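Local coordinates for L-Ribose isomerase (Acinetobacter, PDB 4Q0Q), which isomerises the aldopentose L-ribose to the ketose L-ribulose, probably at a metal site inside a cupin-type beta-barrel, at residues Leu36-Thr41 against Asp103-Val108; Met65-Pro70 against Pro110-Pro115; Arg121-Tyr126 against Met193-Leu198; Tyr219-Thr224 against Pro235-Met240. All coordinates share one frame; numbering follows the deposited sequence.

Contact 1. Residues Leu36-Thr41 against Asp103-Val108; sequences LRYPIT and DKLMIV. With RUU (alpha-L-ribulofuranose), chain J; RUU (alpha-L-ribulofuranose), chain B; RUU (alpha-L-ribulofuranose), chain C.
Tyr38 reaches across from the loop behind helix 19-35 to Asp103 and Leu105 on strand 101-108, packing the loop against one sheet of what is, as in related isomerases, a cupin-type barrel. A Schellman motif ends helix 19-35, with Arg37 at positive phi as its C-prime residue and Tyr38 N bonded back to Gly33 O.

The polar contact is a single hydrogen bond, from Tyr38 OH to Asp103 OD1 at 2.6 Å. The hydroxyl comes at the carboxylate from above, 41° out of its plane, and ring and carboxylate planes are 54° apart. Ser79 OG is a second hydrogen-bonding partner of the same hydroxyl, which is therefore held from strand 73-82 as well. The other oxygen, Asp103 OD2, forms a salt bridge with Lys190 of the second subunit, so this buried carboxylate joins loop, strand and neighbouring chain.

Apolar packing does the rest. With its ring anti to the backbone N (chi1 -166°), Tyr38 lies between Pro39 CD on one face, 3.5 Å above the plane, and Leu105 CB on the other. Both methyls of Leu105 also touch the tyrosine side chain, CD1 at ring atom CD1 and CD2 at Tyr38 CB, 3.8 Å away. Ile40 CD1 adds a looser contact with Leu105.

Alternate strand residues face the sugar pocket: Lys104 pairs with Glu215, and Met106 SD lies 3.9 Å from C1 of the bound ribulofuranose of chain C. On the loop side, the CH-pi contact is nearly axial, with Leu105 CB 3.7 Å from the Tyr38 ring centroid.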
# COMPACT_ATOMS: atom_id res chain seq x y z
N LEU A 36 0.25 6.11 0.57
CA LEU A 36 1.13 5.29 1.39
C LEU A 36 0.56 5.03 2.77
O LEU A 36 1.27 4.62 3.68
CB LEU A 36 2.51 5.95 1.48
CG LEU A 36 3.25 5.99 0.14
CD1 LEU A 36 4.35 7.04 0.17
CD2 LEU A 36 3.80 4.61 -0.20
N ARG A 37 -0.73 5.30 2.91
CA ARG A 37 -1.47 5.08 4.16
C ARG A 37 -1.09 5.93 5.37
O ARG A 37 -1.35 5.53 6.50
CB ARG A 37 -1.40 3.59 4.55
CG ARG A 37 -2.03 2.64 3.53
CD ARG A 37 -1.94 1.19 4.02
NE ARG A 37 -2.45 0.21 3.06
CZ ARG A 37 -3.75 -0.01 2.82
NH1 ARG A 37 -4.68 0.67 3.47
NH2 ARG A 37 -4.10 -0.94 1.94
N TYR A 38 -0.47 7.08 5.15
CA TYR A 38 -0.15 7.93 6.30
C TYR A 38 -1.43 8.70 6.60
O TYR A 38 -2.08 9.21 5.70
CB TYR A 38 0.98 8.91 5.98
CG TYR A 38 1.55 9.54 7.23
CD1 TYR A 38 2.45 8.83 8.05
CD2 TYR A 38 1.19 10.83 7.61
CE1 TYR A 38 2.96 9.40 9.21
CE2 TYR A 38 1.69 11.41 8.78
CZ TYR A 38 2.58 10.69 9.57
OH TYR A 38 3.10 11.27 10.71
N PRO A 39 -1.81 8.79 7.89
CA PRO A 39 -3.03 9.50 8.28
C PRO A 39 -2.95 11.02 8.19
O PRO A 39 -2.71 11.70 9.20
CB PRO A 39 -3.25 9.03 9.71
CG PRO A 39 -1.83 8.90 10.22
CD PRO A 39 -1.12 8.22 9.06
N ILE A 40 -3.15 11.56 6.99
CA ILE A 40 -3.10 13.00 6.80
C ILE A 40 -4.51 13.57 6.88
O ILE A 40 -5.38 13.22 6.09
CB ILE A 40 -2.48 13.37 5.43
CG1 ILE A 40 -1.00 12.94 5.41
CG2 ILE A 40 -2.57 14.89 5.20
CD1 ILE A 40 -0.33 13.11 4.08
N THR A 41 -4.73 14.44 7.87
CA THR A 41 -6.03 15.07 8.05
C THR A 41 -5.99 16.45 7.38
O THR A 41 -4.93 16.90 6.96
CB THR A 41 -6.37 15.24 9.55
OG1 THR A 41 -5.37 16.02 10.19
CG2 THR A 41 -6.45 13.88 10.23
N ASP A 103 5.15 12.51 15.52
CA ASP A 103 5.08 11.64 14.34
C ASP A 103 4.80 12.53 13.14
O ASP A 103 3.89 13.35 13.17
CB ASP A 103 3.93 10.63 14.50
CG ASP A 103 4.05 9.44 13.56
OD1 ASP A 103 4.35 9.65 12.36
OD2 ASP A 103 3.83 8.29 14.01
N LYS A 104 5.58 12.39 12.08
CA LYS A 104 5.36 13.20 10.90
C LYS A 104 5.88 12.52 9.65
O LYS A 104 6.77 11.67 9.72
CB LYS A 104 6.02 14.58 11.05
CG LYS A 104 7.54 14.58 10.93
CD LYS A 104 8.21 15.06 12.22
CE LYS A 104 7.95 14.09 13.37
NZ LYS A 104 8.64 14.49 14.63
N LEU A 105 5.31 12.88 8.51
CA LEU A 105 5.72 12.34 7.24
C LEU A 105 6.53 13.43 6.55
O LEU A 105 6.08 14.58 6.47
CB LEU A 105 4.50 11.99 6.38
CG LEU A 105 4.85 11.17 5.14
CD1 LEU A 105 5.35 9.79 5.59
CD2 LEU A 105 3.62 11.04 4.24
N MET A 106 7.73 13.09 6.09
CA MET A 106 8.57 14.07 5.43
C MET A 106 8.75 13.69 3.97
O MET A 106 9.03 12.53 3.64
CB MET A 106 9.92 14.16 6.15
CG MET A 106 9.78 14.51 7.63
SD MET A 106 11.35 14.84 8.50
CE MET A 106 12.09 13.22 8.46
N ILE A 107 8.57 14.66 3.08
CA ILE A 107 8.71 14.41 1.66
C ILE A 107 9.75 15.36 1.07
O ILE A 107 9.61 16.58 1.15
CB ILE A 107 7.36 14.56 0.93
CG1 ILE A 107 6.34 13.61 1.58
CG2 ILE A 107 7.52 14.24 -0.56
CD1 ILE A 107 4.97 13.63 0.94
N VAL A 108 10.78 14.76 0.49
CA VAL A 108 11.89 15.49 -0.11
C VAL A 108 12.05 15.08 -1.57
O VAL A 108 12.17 13.90 -1.89
CB VAL A 108 13.20 15.18 0.66
CG1 VAL A 108 14.38 15.89 0.01
CG2 VAL A 108 13.04 15.60 2.11
C1 RUU J . -5.20 5.67 2.26
O1 RUU J . -6.19 4.73 1.86
C2 RUU J . -5.42 6.15 3.69
O2 RUU J . -5.51 5.03 4.57
C3 RUU J . -6.66 7.04 3.83
O3 RUU J . -7.40 6.64 4.98
C4 RUU J . -6.12 8.45 4.04
O4 RUU J . -6.80 9.08 5.12
C5 RUU J . -4.64 8.28 4.38
O5 RUU J . -4.28 6.93 4.06
C1 RUU B . -7.69 -1.97 1.11
O1 RUU B . -7.77 -0.72 1.79
C2 RUU B . -8.75 -2.07 0.02
O2 RUU B . -8.65 -0.96 -0.86
C3 RUU B . -10.17 -2.20 0.57
O3 RUU B . -11.03 -1.34 -0.16
C4 RUU B . -10.57 -3.65 0.33
O4 RUU B . -11.87 -3.71 -0.23
C5 RUU B . -9.55 -4.20 -0.67
O5 RUU B . -8.46 -3.27 -0.72
C1 RUU C . 14.18 16.23 10.73
O1 RUU C . 15.57 16.12 11.01
C2 RUU C . 13.64 17.54 11.25
O2 RUU C . 13.90 17.66 12.65
C3 RUU C . 12.16 17.79 10.99
O3 RUU C . 11.39 17.36 12.10
C4 RUU C . 12.10 19.31 10.87
O4 RUU C . 12.04 19.88 12.17
C5 RUU C . 13.45 19.67 10.25
O5 RUU C . 14.35 18.60 10.58

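Contact 2. Residues Met65-Pro70 against Pro110-Pro115; sequences MWSGEP and PGKFCP. With RUU (alpha-L-ribulofuranose), chain G.
Lys112 runs along the loop of residues 65-70 and is gripped at its far end by Glu69. CB and CG carry the chain out of the backbone, and a bend at chi2 (-72°) turns it toward the loop. CD then packs on Glu69 O at 3.5 Å. CE touches the methyl Met65 CE, also at 3.5 Å, where the two side chains pass at a slant. A last bend at chi4 sets NZ in the carbonyl plane of Glu69, on a lone pair of its O, with a bond of 2.8 Å. Water 1 accepts a second bond from NZ at 2.9 Å and is bonded to Ser67 OG as well. That hydroxyl is hydrogen-bonded to Gly64 O and accepts from Glu69 N, forming an ST turn.

Elsewhere Pro110 CD lies over a face of Trp66, and Pro110 CG comes within 4.0 Å of Trp66 CZ3, while the indole NE1 bonds Glu28 of the fourth subunit. Two CA-H...O contacts, Gly68 CA to Pro110 O and Pro70 CA to Gly111 O, bring the backbones together, and Pro70 CB meets the edge of the Phe113 ring. The arrangement is a loop packed on the connection between strands 101-108 and 113-118, where the chain passes from one sheet of the cupin-type barrel to the other.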
# COMPACT_ATOMS: atom_id res chain seq x y z
N MET A 65 10.51 21.35 -8.58
CA MET A 65 10.88 20.24 -7.71
C MET A 65 11.34 18.96 -8.42
O MET A 65 11.73 18.00 -7.76
CB MET A 65 9.72 19.92 -6.77
CG MET A 65 9.48 20.95 -5.68
SD MET A 65 10.86 21.09 -4.51
CE MET A 65 11.47 22.70 -4.94
N TRP A 66 11.31 18.94 -9.74
CA TRP A 66 11.76 17.75 -10.46
C TRP A 66 13.00 18.02 -11.30
O TRP A 66 13.37 17.21 -12.16
CB TRP A 66 10.62 17.17 -11.31
CG TRP A 66 9.58 16.43 -10.49
CD1 TRP A 66 8.41 16.94 -9.98
CD2 TRP A 66 9.65 15.07 -10.05
NE1 TRP A 66 7.75 15.97 -9.26
CE2 TRP A 66 8.49 14.82 -9.28
CE3 TRP A 66 10.59 14.04 -10.22
CZ2 TRP A 66 8.24 13.57 -8.69
CZ3 TRP A 66 10.34 12.80 -9.63
CH2 TRP A 66 9.17 12.58 -8.88
N SER A 67 13.65 19.15 -11.04
CA SER A 67 14.86 19.53 -11.77
C SER A 67 16.07 18.74 -11.28
O SER A 67 17.01 18.51 -12.03
CB SER A 67 15.14 21.02 -11.60
OG SER A 67 15.49 21.33 -10.26
N GLY A 68 16.05 18.32 -10.02
CA GLY A 68 17.16 17.57 -9.47
C GLY A 68 18.23 18.47 -8.86
O GLY A 68 19.23 17.99 -8.33
N GLU A 69 18.01 19.78 -8.94
CA GLU A 69 18.97 20.74 -8.41
C GLU A 69 19.01 20.74 -6.88
O GLU A 69 17.98 20.53 -6.23
CB GLU A 69 18.63 22.14 -8.93
CG GLU A 69 18.52 22.19 -10.44
CD GLU A 69 18.03 23.53 -10.97
OE1 GLU A 69 17.10 24.11 -10.38
OE2 GLU A 69 18.57 24.00 -11.99
N PRO A 70 20.19 20.97 -6.30
CA PRO A 70 20.35 20.99 -4.84
C PRO A 70 19.83 22.26 -4.17
O PRO A 70 20.41 23.34 -4.31
CB PRO A 70 21.86 20.82 -4.65
CG PRO A 70 22.42 21.56 -5.84
CD PRO A 70 21.50 21.13 -6.98
N PRO A 110 13.83 14.92 -5.45
CA PRO A 110 15.16 14.61 -5.97
C PRO A 110 16.18 15.73 -5.87
O PRO A 110 15.97 16.83 -6.39
CB PRO A 110 14.87 14.20 -7.41
CG PRO A 110 13.48 13.63 -7.33
CD PRO A 110 12.79 14.62 -6.45
N GLY A 111 17.28 15.44 -5.18
CA GLY A 111 18.34 16.41 -4.99
C GLY A 111 18.15 17.44 -3.89
O GLY A 111 19.10 18.11 -3.50
N LYS A 112 16.93 17.57 -3.37
CA LYS A 112 16.66 18.54 -2.33
C LYS A 112 17.08 18.05 -0.94
O LYS A 112 17.18 16.84 -0.69
CB LYS A 112 15.17 18.93 -2.35
CG LYS A 112 14.66 19.37 -3.74
CD LYS A 112 15.18 20.73 -4.15
CE LYS A 112 14.59 21.21 -5.49
NZ LYS A 112 15.20 20.59 -6.70
N PHE A 113 17.31 18.99 -0.03
CA PHE A 113 17.77 18.67 1.32
C PHE A 113 16.95 19.19 2.49
O PHE A 113 16.26 20.21 2.40
CB PHE A 113 19.17 19.25 1.60
CG PHE A 113 20.27 18.73 0.72
CD1 PHE A 113 20.37 19.13 -0.61
CD2 PHE A 113 21.24 17.90 1.24
CE1 PHE A 113 21.44 18.70 -1.40
CE2 PHE A 113 22.31 17.46 0.47
CZ PHE A 113 22.42 17.86 -0.85
N CYS A 114 17.06 18.46 3.60
CA CYS A 114 16.54 18.90 4.88
C CYS A 114 17.95 19.30 5.33
O CYS A 114 18.81 18.44 5.56
CB CYS A 114 16.04 17.74 5.74
SG CYS A 114 15.60 18.30 7.40
N PRO A 115 18.23 20.61 5.44
CA PRO A 115 19.52 21.19 5.84
C PRO A 115 20.12 20.90 7.21
O PRO A 115 19.41 20.59 8.17
CB PRO A 115 19.29 22.68 5.63
CG PRO A 115 17.88 22.83 6.11
CD PRO A 115 17.18 21.66 5.44
C1 RUU G . 13.05 18.31 -16.79
O1 RUU G . 14.07 17.53 -16.18
C2 RUU G . 12.78 19.58 -15.99
O2 RUU G . 11.75 19.35 -15.05
C3 RUU G . 12.44 20.78 -16.87
O3 RUU G . 11.04 21.02 -16.82
C4 RUU G . 13.19 21.96 -16.23
O4 RUU G . 12.29 22.72 -15.44
C5 RUU G . 14.25 21.32 -15.34
O5 RUU G . 13.98 19.91 -15.27
O HOH W 1 15.05 23.03 -8.32

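Contact 3. Residues Arg121-Tyr126 against Met193-Leu198; sequences RKTESY and MHRKHL. With CO (cobalt (II) ion), chain D; RUU (alpha-L-ribulofuranose), chain C.
The Arg195 guanidinium lies with one face beneath Thr123 OG1, which sits 3.5 Å above the centre of the group, and with an edge against Arg121 O. There NE donates a nearly straight bond of 2.6 Å (177°) within the guanidinium plane, though it meets the carbonyl from well above its own plane. At the outer end NH1 bonds Ala84 O and Asp86 O of the second subunit. The Tyr126 ring has Glu124 OE1 at its edge, in plane, and is approached obliquely by Met193 CB, 3.9 Å from Tyr126 CZ.

Between these groups Glu124 and Met193 form an antiparallel hydrogen-bonded pair: Met193 N to Glu124 O is 2.7 Å and Glu124 N to Met193 O is 3.0 Å. Their side chains run side by side in the same direction. Beyond this pair Thr123 OG1 accepts from Arg195 N, where a type II turn starting at His194 leads the chain off the sheet.

Tyr126 OH donates to Glu124 OE1 and so steadies the carboxylate whose OE2 binds the cobalt ion at 2.1 Å. With His117, His119 and His199 this completes the three-histidine, one-glutamate site familiar from cupins. The ribulofuranose of chain C chelates the ion through O1 and O2, and Lys122 NZ bonds its O2 (2.9 Å) and O3. A metal held by the oxygens on C1 and C2, the two carbons whose oxidation levels are exchanged, is consistent with metal-assisted aldose-ketose isomerisation.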
# COMPACT_ATOMS: atom_id res chain seq x y z
N ARG A 121 17.13 19.11 22.59
CA ARG A 121 16.24 18.24 23.34
C ARG A 121 15.65 17.06 22.57
O ARG A 121 15.46 15.97 23.12
CB ARG A 121 15.09 19.07 23.91
CG ARG A 121 15.54 20.39 24.54
CD ARG A 121 14.36 21.32 24.76
NE ARG A 121 14.75 22.59 25.37
CZ ARG A 121 15.49 23.52 24.77
NH1 ARG A 121 15.95 23.33 23.54
NH2 ARG A 121 15.78 24.64 25.42
N LYS A 122 15.37 17.28 21.29
CA LYS A 122 14.74 16.27 20.44
C LYS A 122 15.59 15.16 19.82
O LYS A 122 16.55 15.42 19.09
CB LYS A 122 13.97 16.96 19.32
CG LYS A 122 13.17 16.02 18.42
CD LYS A 122 12.32 16.77 17.39
CE LYS A 122 13.02 16.87 16.04
NZ LYS A 122 12.23 17.70 15.07
N THR A 123 15.21 13.92 20.11
CA THR A 123 15.86 12.75 19.52
C THR A 123 14.85 12.22 18.48
O THR A 123 13.65 12.16 18.75
CB THR A 123 16.14 11.66 20.59
OG1 THR A 123 17.29 12.04 21.36
CG2 THR A 123 16.41 10.31 19.93
N GLU A 124 15.34 11.87 17.29
CA GLU A 124 14.47 11.38 16.23
C GLU A 124 14.88 10.02 15.69
O GLU A 124 15.98 9.53 15.97
CB GLU A 124 14.39 12.40 15.08
CG GLU A 124 15.60 13.32 14.93
CD GLU A 124 15.49 14.35 13.81
OE1 GLU A 124 15.69 14.00 12.63
OE2 GLU A 124 15.19 15.52 14.11
N SER A 125 13.99 9.40 14.92
CA SER A 125 14.25 8.11 14.29
C SER A 125 13.64 8.18 12.89
O SER A 125 12.66 8.89 12.68
CB SER A 125 13.61 6.97 15.08
OG SER A 125 12.20 7.02 15.02
N TYR A 126 14.20 7.42 11.95
CA TYR A 126 13.71 7.42 10.58
C TYR A 126 13.26 6.07 10.06
O TYR A 126 13.87 5.04 10.34
CB TYR A 126 14.78 7.96 9.62
CG TYR A 126 15.50 9.19 10.11
CD1 TYR A 126 14.79 10.31 10.55
CD2 TYR A 126 16.89 9.24 10.13
CE1 TYR A 126 15.45 11.44 11.01
CE2 TYR A 126 17.57 10.37 10.58
CZ TYR A 126 16.84 11.47 11.02
OH TYR A 126 17.51 12.58 11.47
N MET A 193 18.56 9.12 15.51
CA MET A 193 19.40 10.31 15.46
C MET A 193 19.27 10.96 16.83
O MET A 193 18.30 11.67 17.11
CB MET A 193 18.93 11.28 14.36
CG MET A 193 19.81 12.53 14.20
SD MET A 193 21.56 12.18 13.79
CE MET A 193 21.41 11.42 12.20
N HIS A 194 20.25 10.70 17.69
CA HIS A 194 20.22 11.25 19.04
C HIS A 194 20.29 12.77 19.05
O HIS A 194 20.86 13.39 18.14
CB HIS A 194 21.38 10.70 19.87
CG HIS A 194 21.23 9.25 20.23
ND1 HIS A 194 20.16 8.78 20.96
CD2 HIS A 194 22.00 8.18 19.95
CE1 HIS A 194 20.28 7.47 21.11
NE2 HIS A 194 21.39 7.08 20.51
N ARG A 195 19.68 13.35 20.07
CA ARG A 195 19.67 14.79 20.25
C ARG A 195 21.13 15.25 20.37
O ARG A 195 22.00 14.47 20.75
CB ARG A 195 18.91 15.15 21.53
CG ARG A 195 19.47 14.48 22.79
CD ARG A 195 18.72 14.92 24.03
NE ARG A 195 17.35 14.43 24.08
CZ ARG A 195 16.98 13.27 24.60
NH1 ARG A 195 17.89 12.47 25.14
NH2 ARG A 195 15.70 12.92 24.61
N LYS A 196 21.37 16.51 20.03
CA LYS A 196 22.69 17.11 20.08
C LYS A 196 23.65 16.64 18.99
O LYS A 196 24.85 16.89 19.06
CB LYS A 196 23.33 16.93 21.46
CG LYS A 196 22.60 17.69 22.56
CD LYS A 196 23.29 17.54 23.91
CE LYS A 196 22.61 18.38 24.98
NZ LYS A 196 21.23 17.90 25.26
N HIS A 197 23.12 15.98 17.97
CA HIS A 197 23.94 15.53 16.85
C HIS A 197 23.54 16.30 15.61
O HIS A 197 22.35 16.41 15.31
CB HIS A 197 23.74 14.04 16.58
CG HIS A 197 24.46 13.15 17.55
ND1 HIS A 197 25.76 12.74 17.36
CD2 HIS A 197 24.06 12.63 18.73
CE1 HIS A 197 26.14 12.00 18.39
NE2 HIS A 197 25.13 11.92 19.24
N LEU A 198 24.52 16.84 14.90
CA LEU A 198 24.22 17.57 13.68
C LEU A 198 23.76 16.55 12.65
O LEU A 198 24.33 15.47 12.53
CB LEU A 198 25.47 18.27 13.16
CG LEU A 198 25.93 19.54 13.87
CD1 LEU A 198 27.32 19.93 13.39
CD2 LEU A 198 24.93 20.66 13.62
CO CO D . 16.11 17.12 13.02
C1 RUU C . 14.18 16.23 10.73
O1 RUU C . 15.57 16.12 11.01
C2 RUU C . 13.64 17.54 11.25
O2 RUU C . 13.90 17.66 12.65
C3 RUU C . 12.16 17.79 10.99
O3 RUU C . 11.39 17.36 12.10
C4 RUU C . 12.10 19.31 10.87
O4 RUU C . 12.04 19.88 12.17
C5 RUU C . 13.45 19.67 10.25
O5 RUU C . 14.35 18.60 10.58
O HOH W 2 18.12 14.66 16.98
O HOH W 3 18.73 10.31 22.75

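Contact 4. Residues Tyr219-Thr224 against Pro235-Met240; sequences YSHEPT and PSWLGM. With RUU (alpha-L-ribulofuranose), chain C; RUU (alpha-L-ribulofuranose), chain E.
His221 lies between Met240 and Tyr219 and turns its edge to Trp237, in an aromatic cluster of Tyr219, His221 and Trp237 on the loop between strands 211-217 and 244-245 of the cupin-type barrel. In the first shell, the edge of the imidazole points into the indole face: His221 CE1 is 3.6 Å from Trp237 CE3, and the planes stand at 80°. Met240 SD sits over one imidazole face, 3.6 Å from the ring centroid, and Tyr219 CD2 is over the opposite face toward the rim. Tyr219 in turn receives Trp237 CZ3 on its own face, the two rings inclined at 46°. No direct hydrogen bond joins the segments. A water spans them instead, bonded to His221 ND1 and donating to Trp237 O at 2.7 Å.

One shell out, the imidazole is fixed at its other nitrogen, NE2, by Glu97 O. Met240 is placed by the type II turn from Trp237, closed by Met240 N on Trp237 O, with Gly239 at positive phi. Its chain, extended as far as SD with CG anti to the backbone N (chi1 -170°) and bent only at the terminal methyl, runs beside His221 in the same direction.

Away from the cluster, Glu222 turns to the sugar site. OE2 accepts from O4 of the ribulofuranose of chain C and also pairs with Arg254, while Ser220 OG donates to OE1. At the far end of the contact, the Pro223 ring rests on the turn, its CD 3.2 Å from Met240 O.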
# COMPACT_ATOMS: atom_id res chain seq x y z
N TYR A 219 9.16 15.29 21.46
CA TYR A 219 8.47 16.54 21.15
C TYR A 219 9.24 17.55 20.31
O TYR A 219 10.42 17.80 20.53
CB TYR A 219 8.02 17.20 22.45
CG TYR A 219 6.97 18.26 22.25
CD1 TYR A 219 5.63 17.92 22.07
CD2 TYR A 219 7.31 19.62 22.26
CE1 TYR A 219 4.65 18.90 21.90
CE2 TYR A 219 6.34 20.60 22.09
CZ TYR A 219 5.02 20.24 21.91
OH TYR A 219 4.05 21.21 21.78
N SER A 220 8.54 18.17 19.36
CA SER A 220 9.15 19.16 18.49
C SER A 220 8.77 20.58 18.91
O SER A 220 7.63 21.00 18.77
CB SER A 220 8.72 18.89 17.05
OG SER A 220 9.38 19.76 16.15
N HIS A 221 9.74 21.32 19.46
CA HIS A 221 9.53 22.70 19.90
C HIS A 221 9.80 23.62 18.71
O HIS A 221 10.94 24.04 18.51
CB HIS A 221 10.49 23.04 21.04
CG HIS A 221 10.38 22.13 22.23
ND1 HIS A 221 9.40 22.26 23.18
CD2 HIS A 221 11.12 21.05 22.59
CE1 HIS A 221 9.53 21.30 24.09
NE2 HIS A 221 10.57 20.56 23.75
N GLU A 222 8.77 23.93 17.94
CA GLU A 222 8.93 24.78 16.76
C GLU A 222 7.84 25.84 16.64
O GLU A 222 6.71 25.54 16.25
CB GLU A 222 8.92 23.92 15.49
CG GLU A 222 10.00 22.85 15.44
CD GLU A 222 9.91 21.98 14.19
OE1 GLU A 222 8.89 21.28 14.02
OE2 GLU A 222 10.86 22.01 13.37
N PRO A 223 8.16 27.10 16.97
CA PRO A 223 7.17 28.18 16.88
C PRO A 223 6.87 28.56 15.43
O PRO A 223 7.19 29.66 14.99
CB PRO A 223 7.85 29.33 17.64
CG PRO A 223 8.76 28.61 18.60
CD PRO A 223 9.34 27.54 17.73
N THR A 224 6.24 27.65 14.69
CA THR A 224 5.91 27.89 13.29
C THR A 224 4.64 28.73 13.15
O THR A 224 3.94 29.00 14.14
CB THR A 224 5.70 26.58 12.51
OG1 THR A 224 4.55 25.89 13.03
CG2 THR A 224 6.92 25.68 12.64
N PRO A 235 5.21 26.47 31.29
CA PRO A 235 5.68 27.84 31.05
C PRO A 235 6.84 28.01 30.07
O PRO A 235 6.69 28.65 29.03
CB PRO A 235 6.04 28.32 32.45
CG PRO A 235 4.96 27.69 33.27
CD PRO A 235 4.91 26.27 32.72
N SER A 236 7.98 27.42 30.41
CA SER A 236 9.18 27.52 29.58
C SER A 236 8.98 27.14 28.11
O SER A 236 9.55 27.77 27.22
CB SER A 236 10.29 26.65 30.18
OG SER A 236 9.90 25.29 30.27
N TRP A 237 8.19 26.11 27.87
CA TRP A 237 7.93 25.64 26.51
C TRP A 237 7.47 26.73 25.54
O TRP A 237 7.87 26.74 24.38
CB TRP A 237 6.89 24.53 26.53
CG TRP A 237 7.37 23.26 27.17
CD1 TRP A 237 8.16 23.15 28.28
CD2 TRP A 237 7.06 21.93 26.76
NE1 TRP A 237 8.35 21.82 28.59
CE2 TRP A 237 7.68 21.05 27.67
CE3 TRP A 237 6.30 21.39 25.71
CZ2 TRP A 237 7.57 19.66 27.57
CZ3 TRP A 237 6.19 20.02 25.61
CH2 TRP A 237 6.82 19.17 26.53
N LEU A 238 6.64 27.64 26.04
CA LEU A 238 6.10 28.73 25.23
C LEU A 238 7.15 29.53 24.46
O LEU A 238 7.96 30.23 25.06
CB LEU A 238 5.28 29.67 26.12
CG LEU A 238 4.53 30.83 25.45
CD1 LEU A 238 3.54 30.30 24.42
CD2 LEU A 238 3.80 31.63 26.51
N GLY A 239 7.13 29.40 23.14
CA GLY A 239 8.08 30.13 22.31
C GLY A 239 9.41 29.42 22.11
O GLY A 239 10.25 29.87 21.32
N MET A 240 9.60 28.31 22.81
CA MET A 240 10.84 27.55 22.71
C MET A 240 11.05 27.03 21.29
O MET A 240 10.13 26.47 20.68
CB MET A 240 10.80 26.38 23.70
CG MET A 240 12.12 25.64 23.86
SD MET A 240 11.90 24.12 24.80
CE MET A 240 11.58 24.77 26.44
C1 RUU C . 14.18 16.23 10.73
O1 RUU C . 15.57 16.12 11.01
C2 RUU C . 13.64 17.54 11.25
O2 RUU C . 13.90 17.66 12.65
C3 RUU C . 12.16 17.79 10.99
O3 RUU C . 11.39 17.36 12.10
C4 RUU C . 12.10 19.31 10.87
O4 RUU C . 12.04 19.88 12.17
C5 RUU C . 13.45 19.67 10.25
O5 RUU C . 14.35 18.60 10.58
C1 RUU E . 2.76 19.76 9.50
O1 RUU E . 1.42 19.69 9.02
C2 RUU E . 3.20 21.20 9.74
O2 RUU E . 3.77 21.73 8.56
C3 RUU E . 4.18 21.36 10.90
O3 RUU E . 5.48 21.59 10.39
C4 RUU E . 3.68 22.59 11.66
O4 RUU E . 4.41 23.74 11.23
C5 RUU E . 2.22 22.74 11.25
O5 RUU E . 2.03 21.97 10.05
O HOH W 4 7.55 24.44 22.95

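From the N terminus, helix 19-35 runs into the loop of contact 1, which the chain closes at strand 101-108 after passing the loop of residues 65-70. Contact 2 opens inside that span and closes just beyond it, so the two cross, and Val108 CG1 touches Phe113 N where strands 101-108 and 113-118 follow one another. Contact 3 comes next in series, closing the span from strand 124-130 to the end strand 191-193. Contact 4 closes the ten residues between its segments, near the C terminus, and abuts contact 3 through Arg121 and Met240. Contacts 1, 3 and 4 all border the ribulofuranose of chain C; contact 2 lies across the chain's centre from contacts 3 and 4.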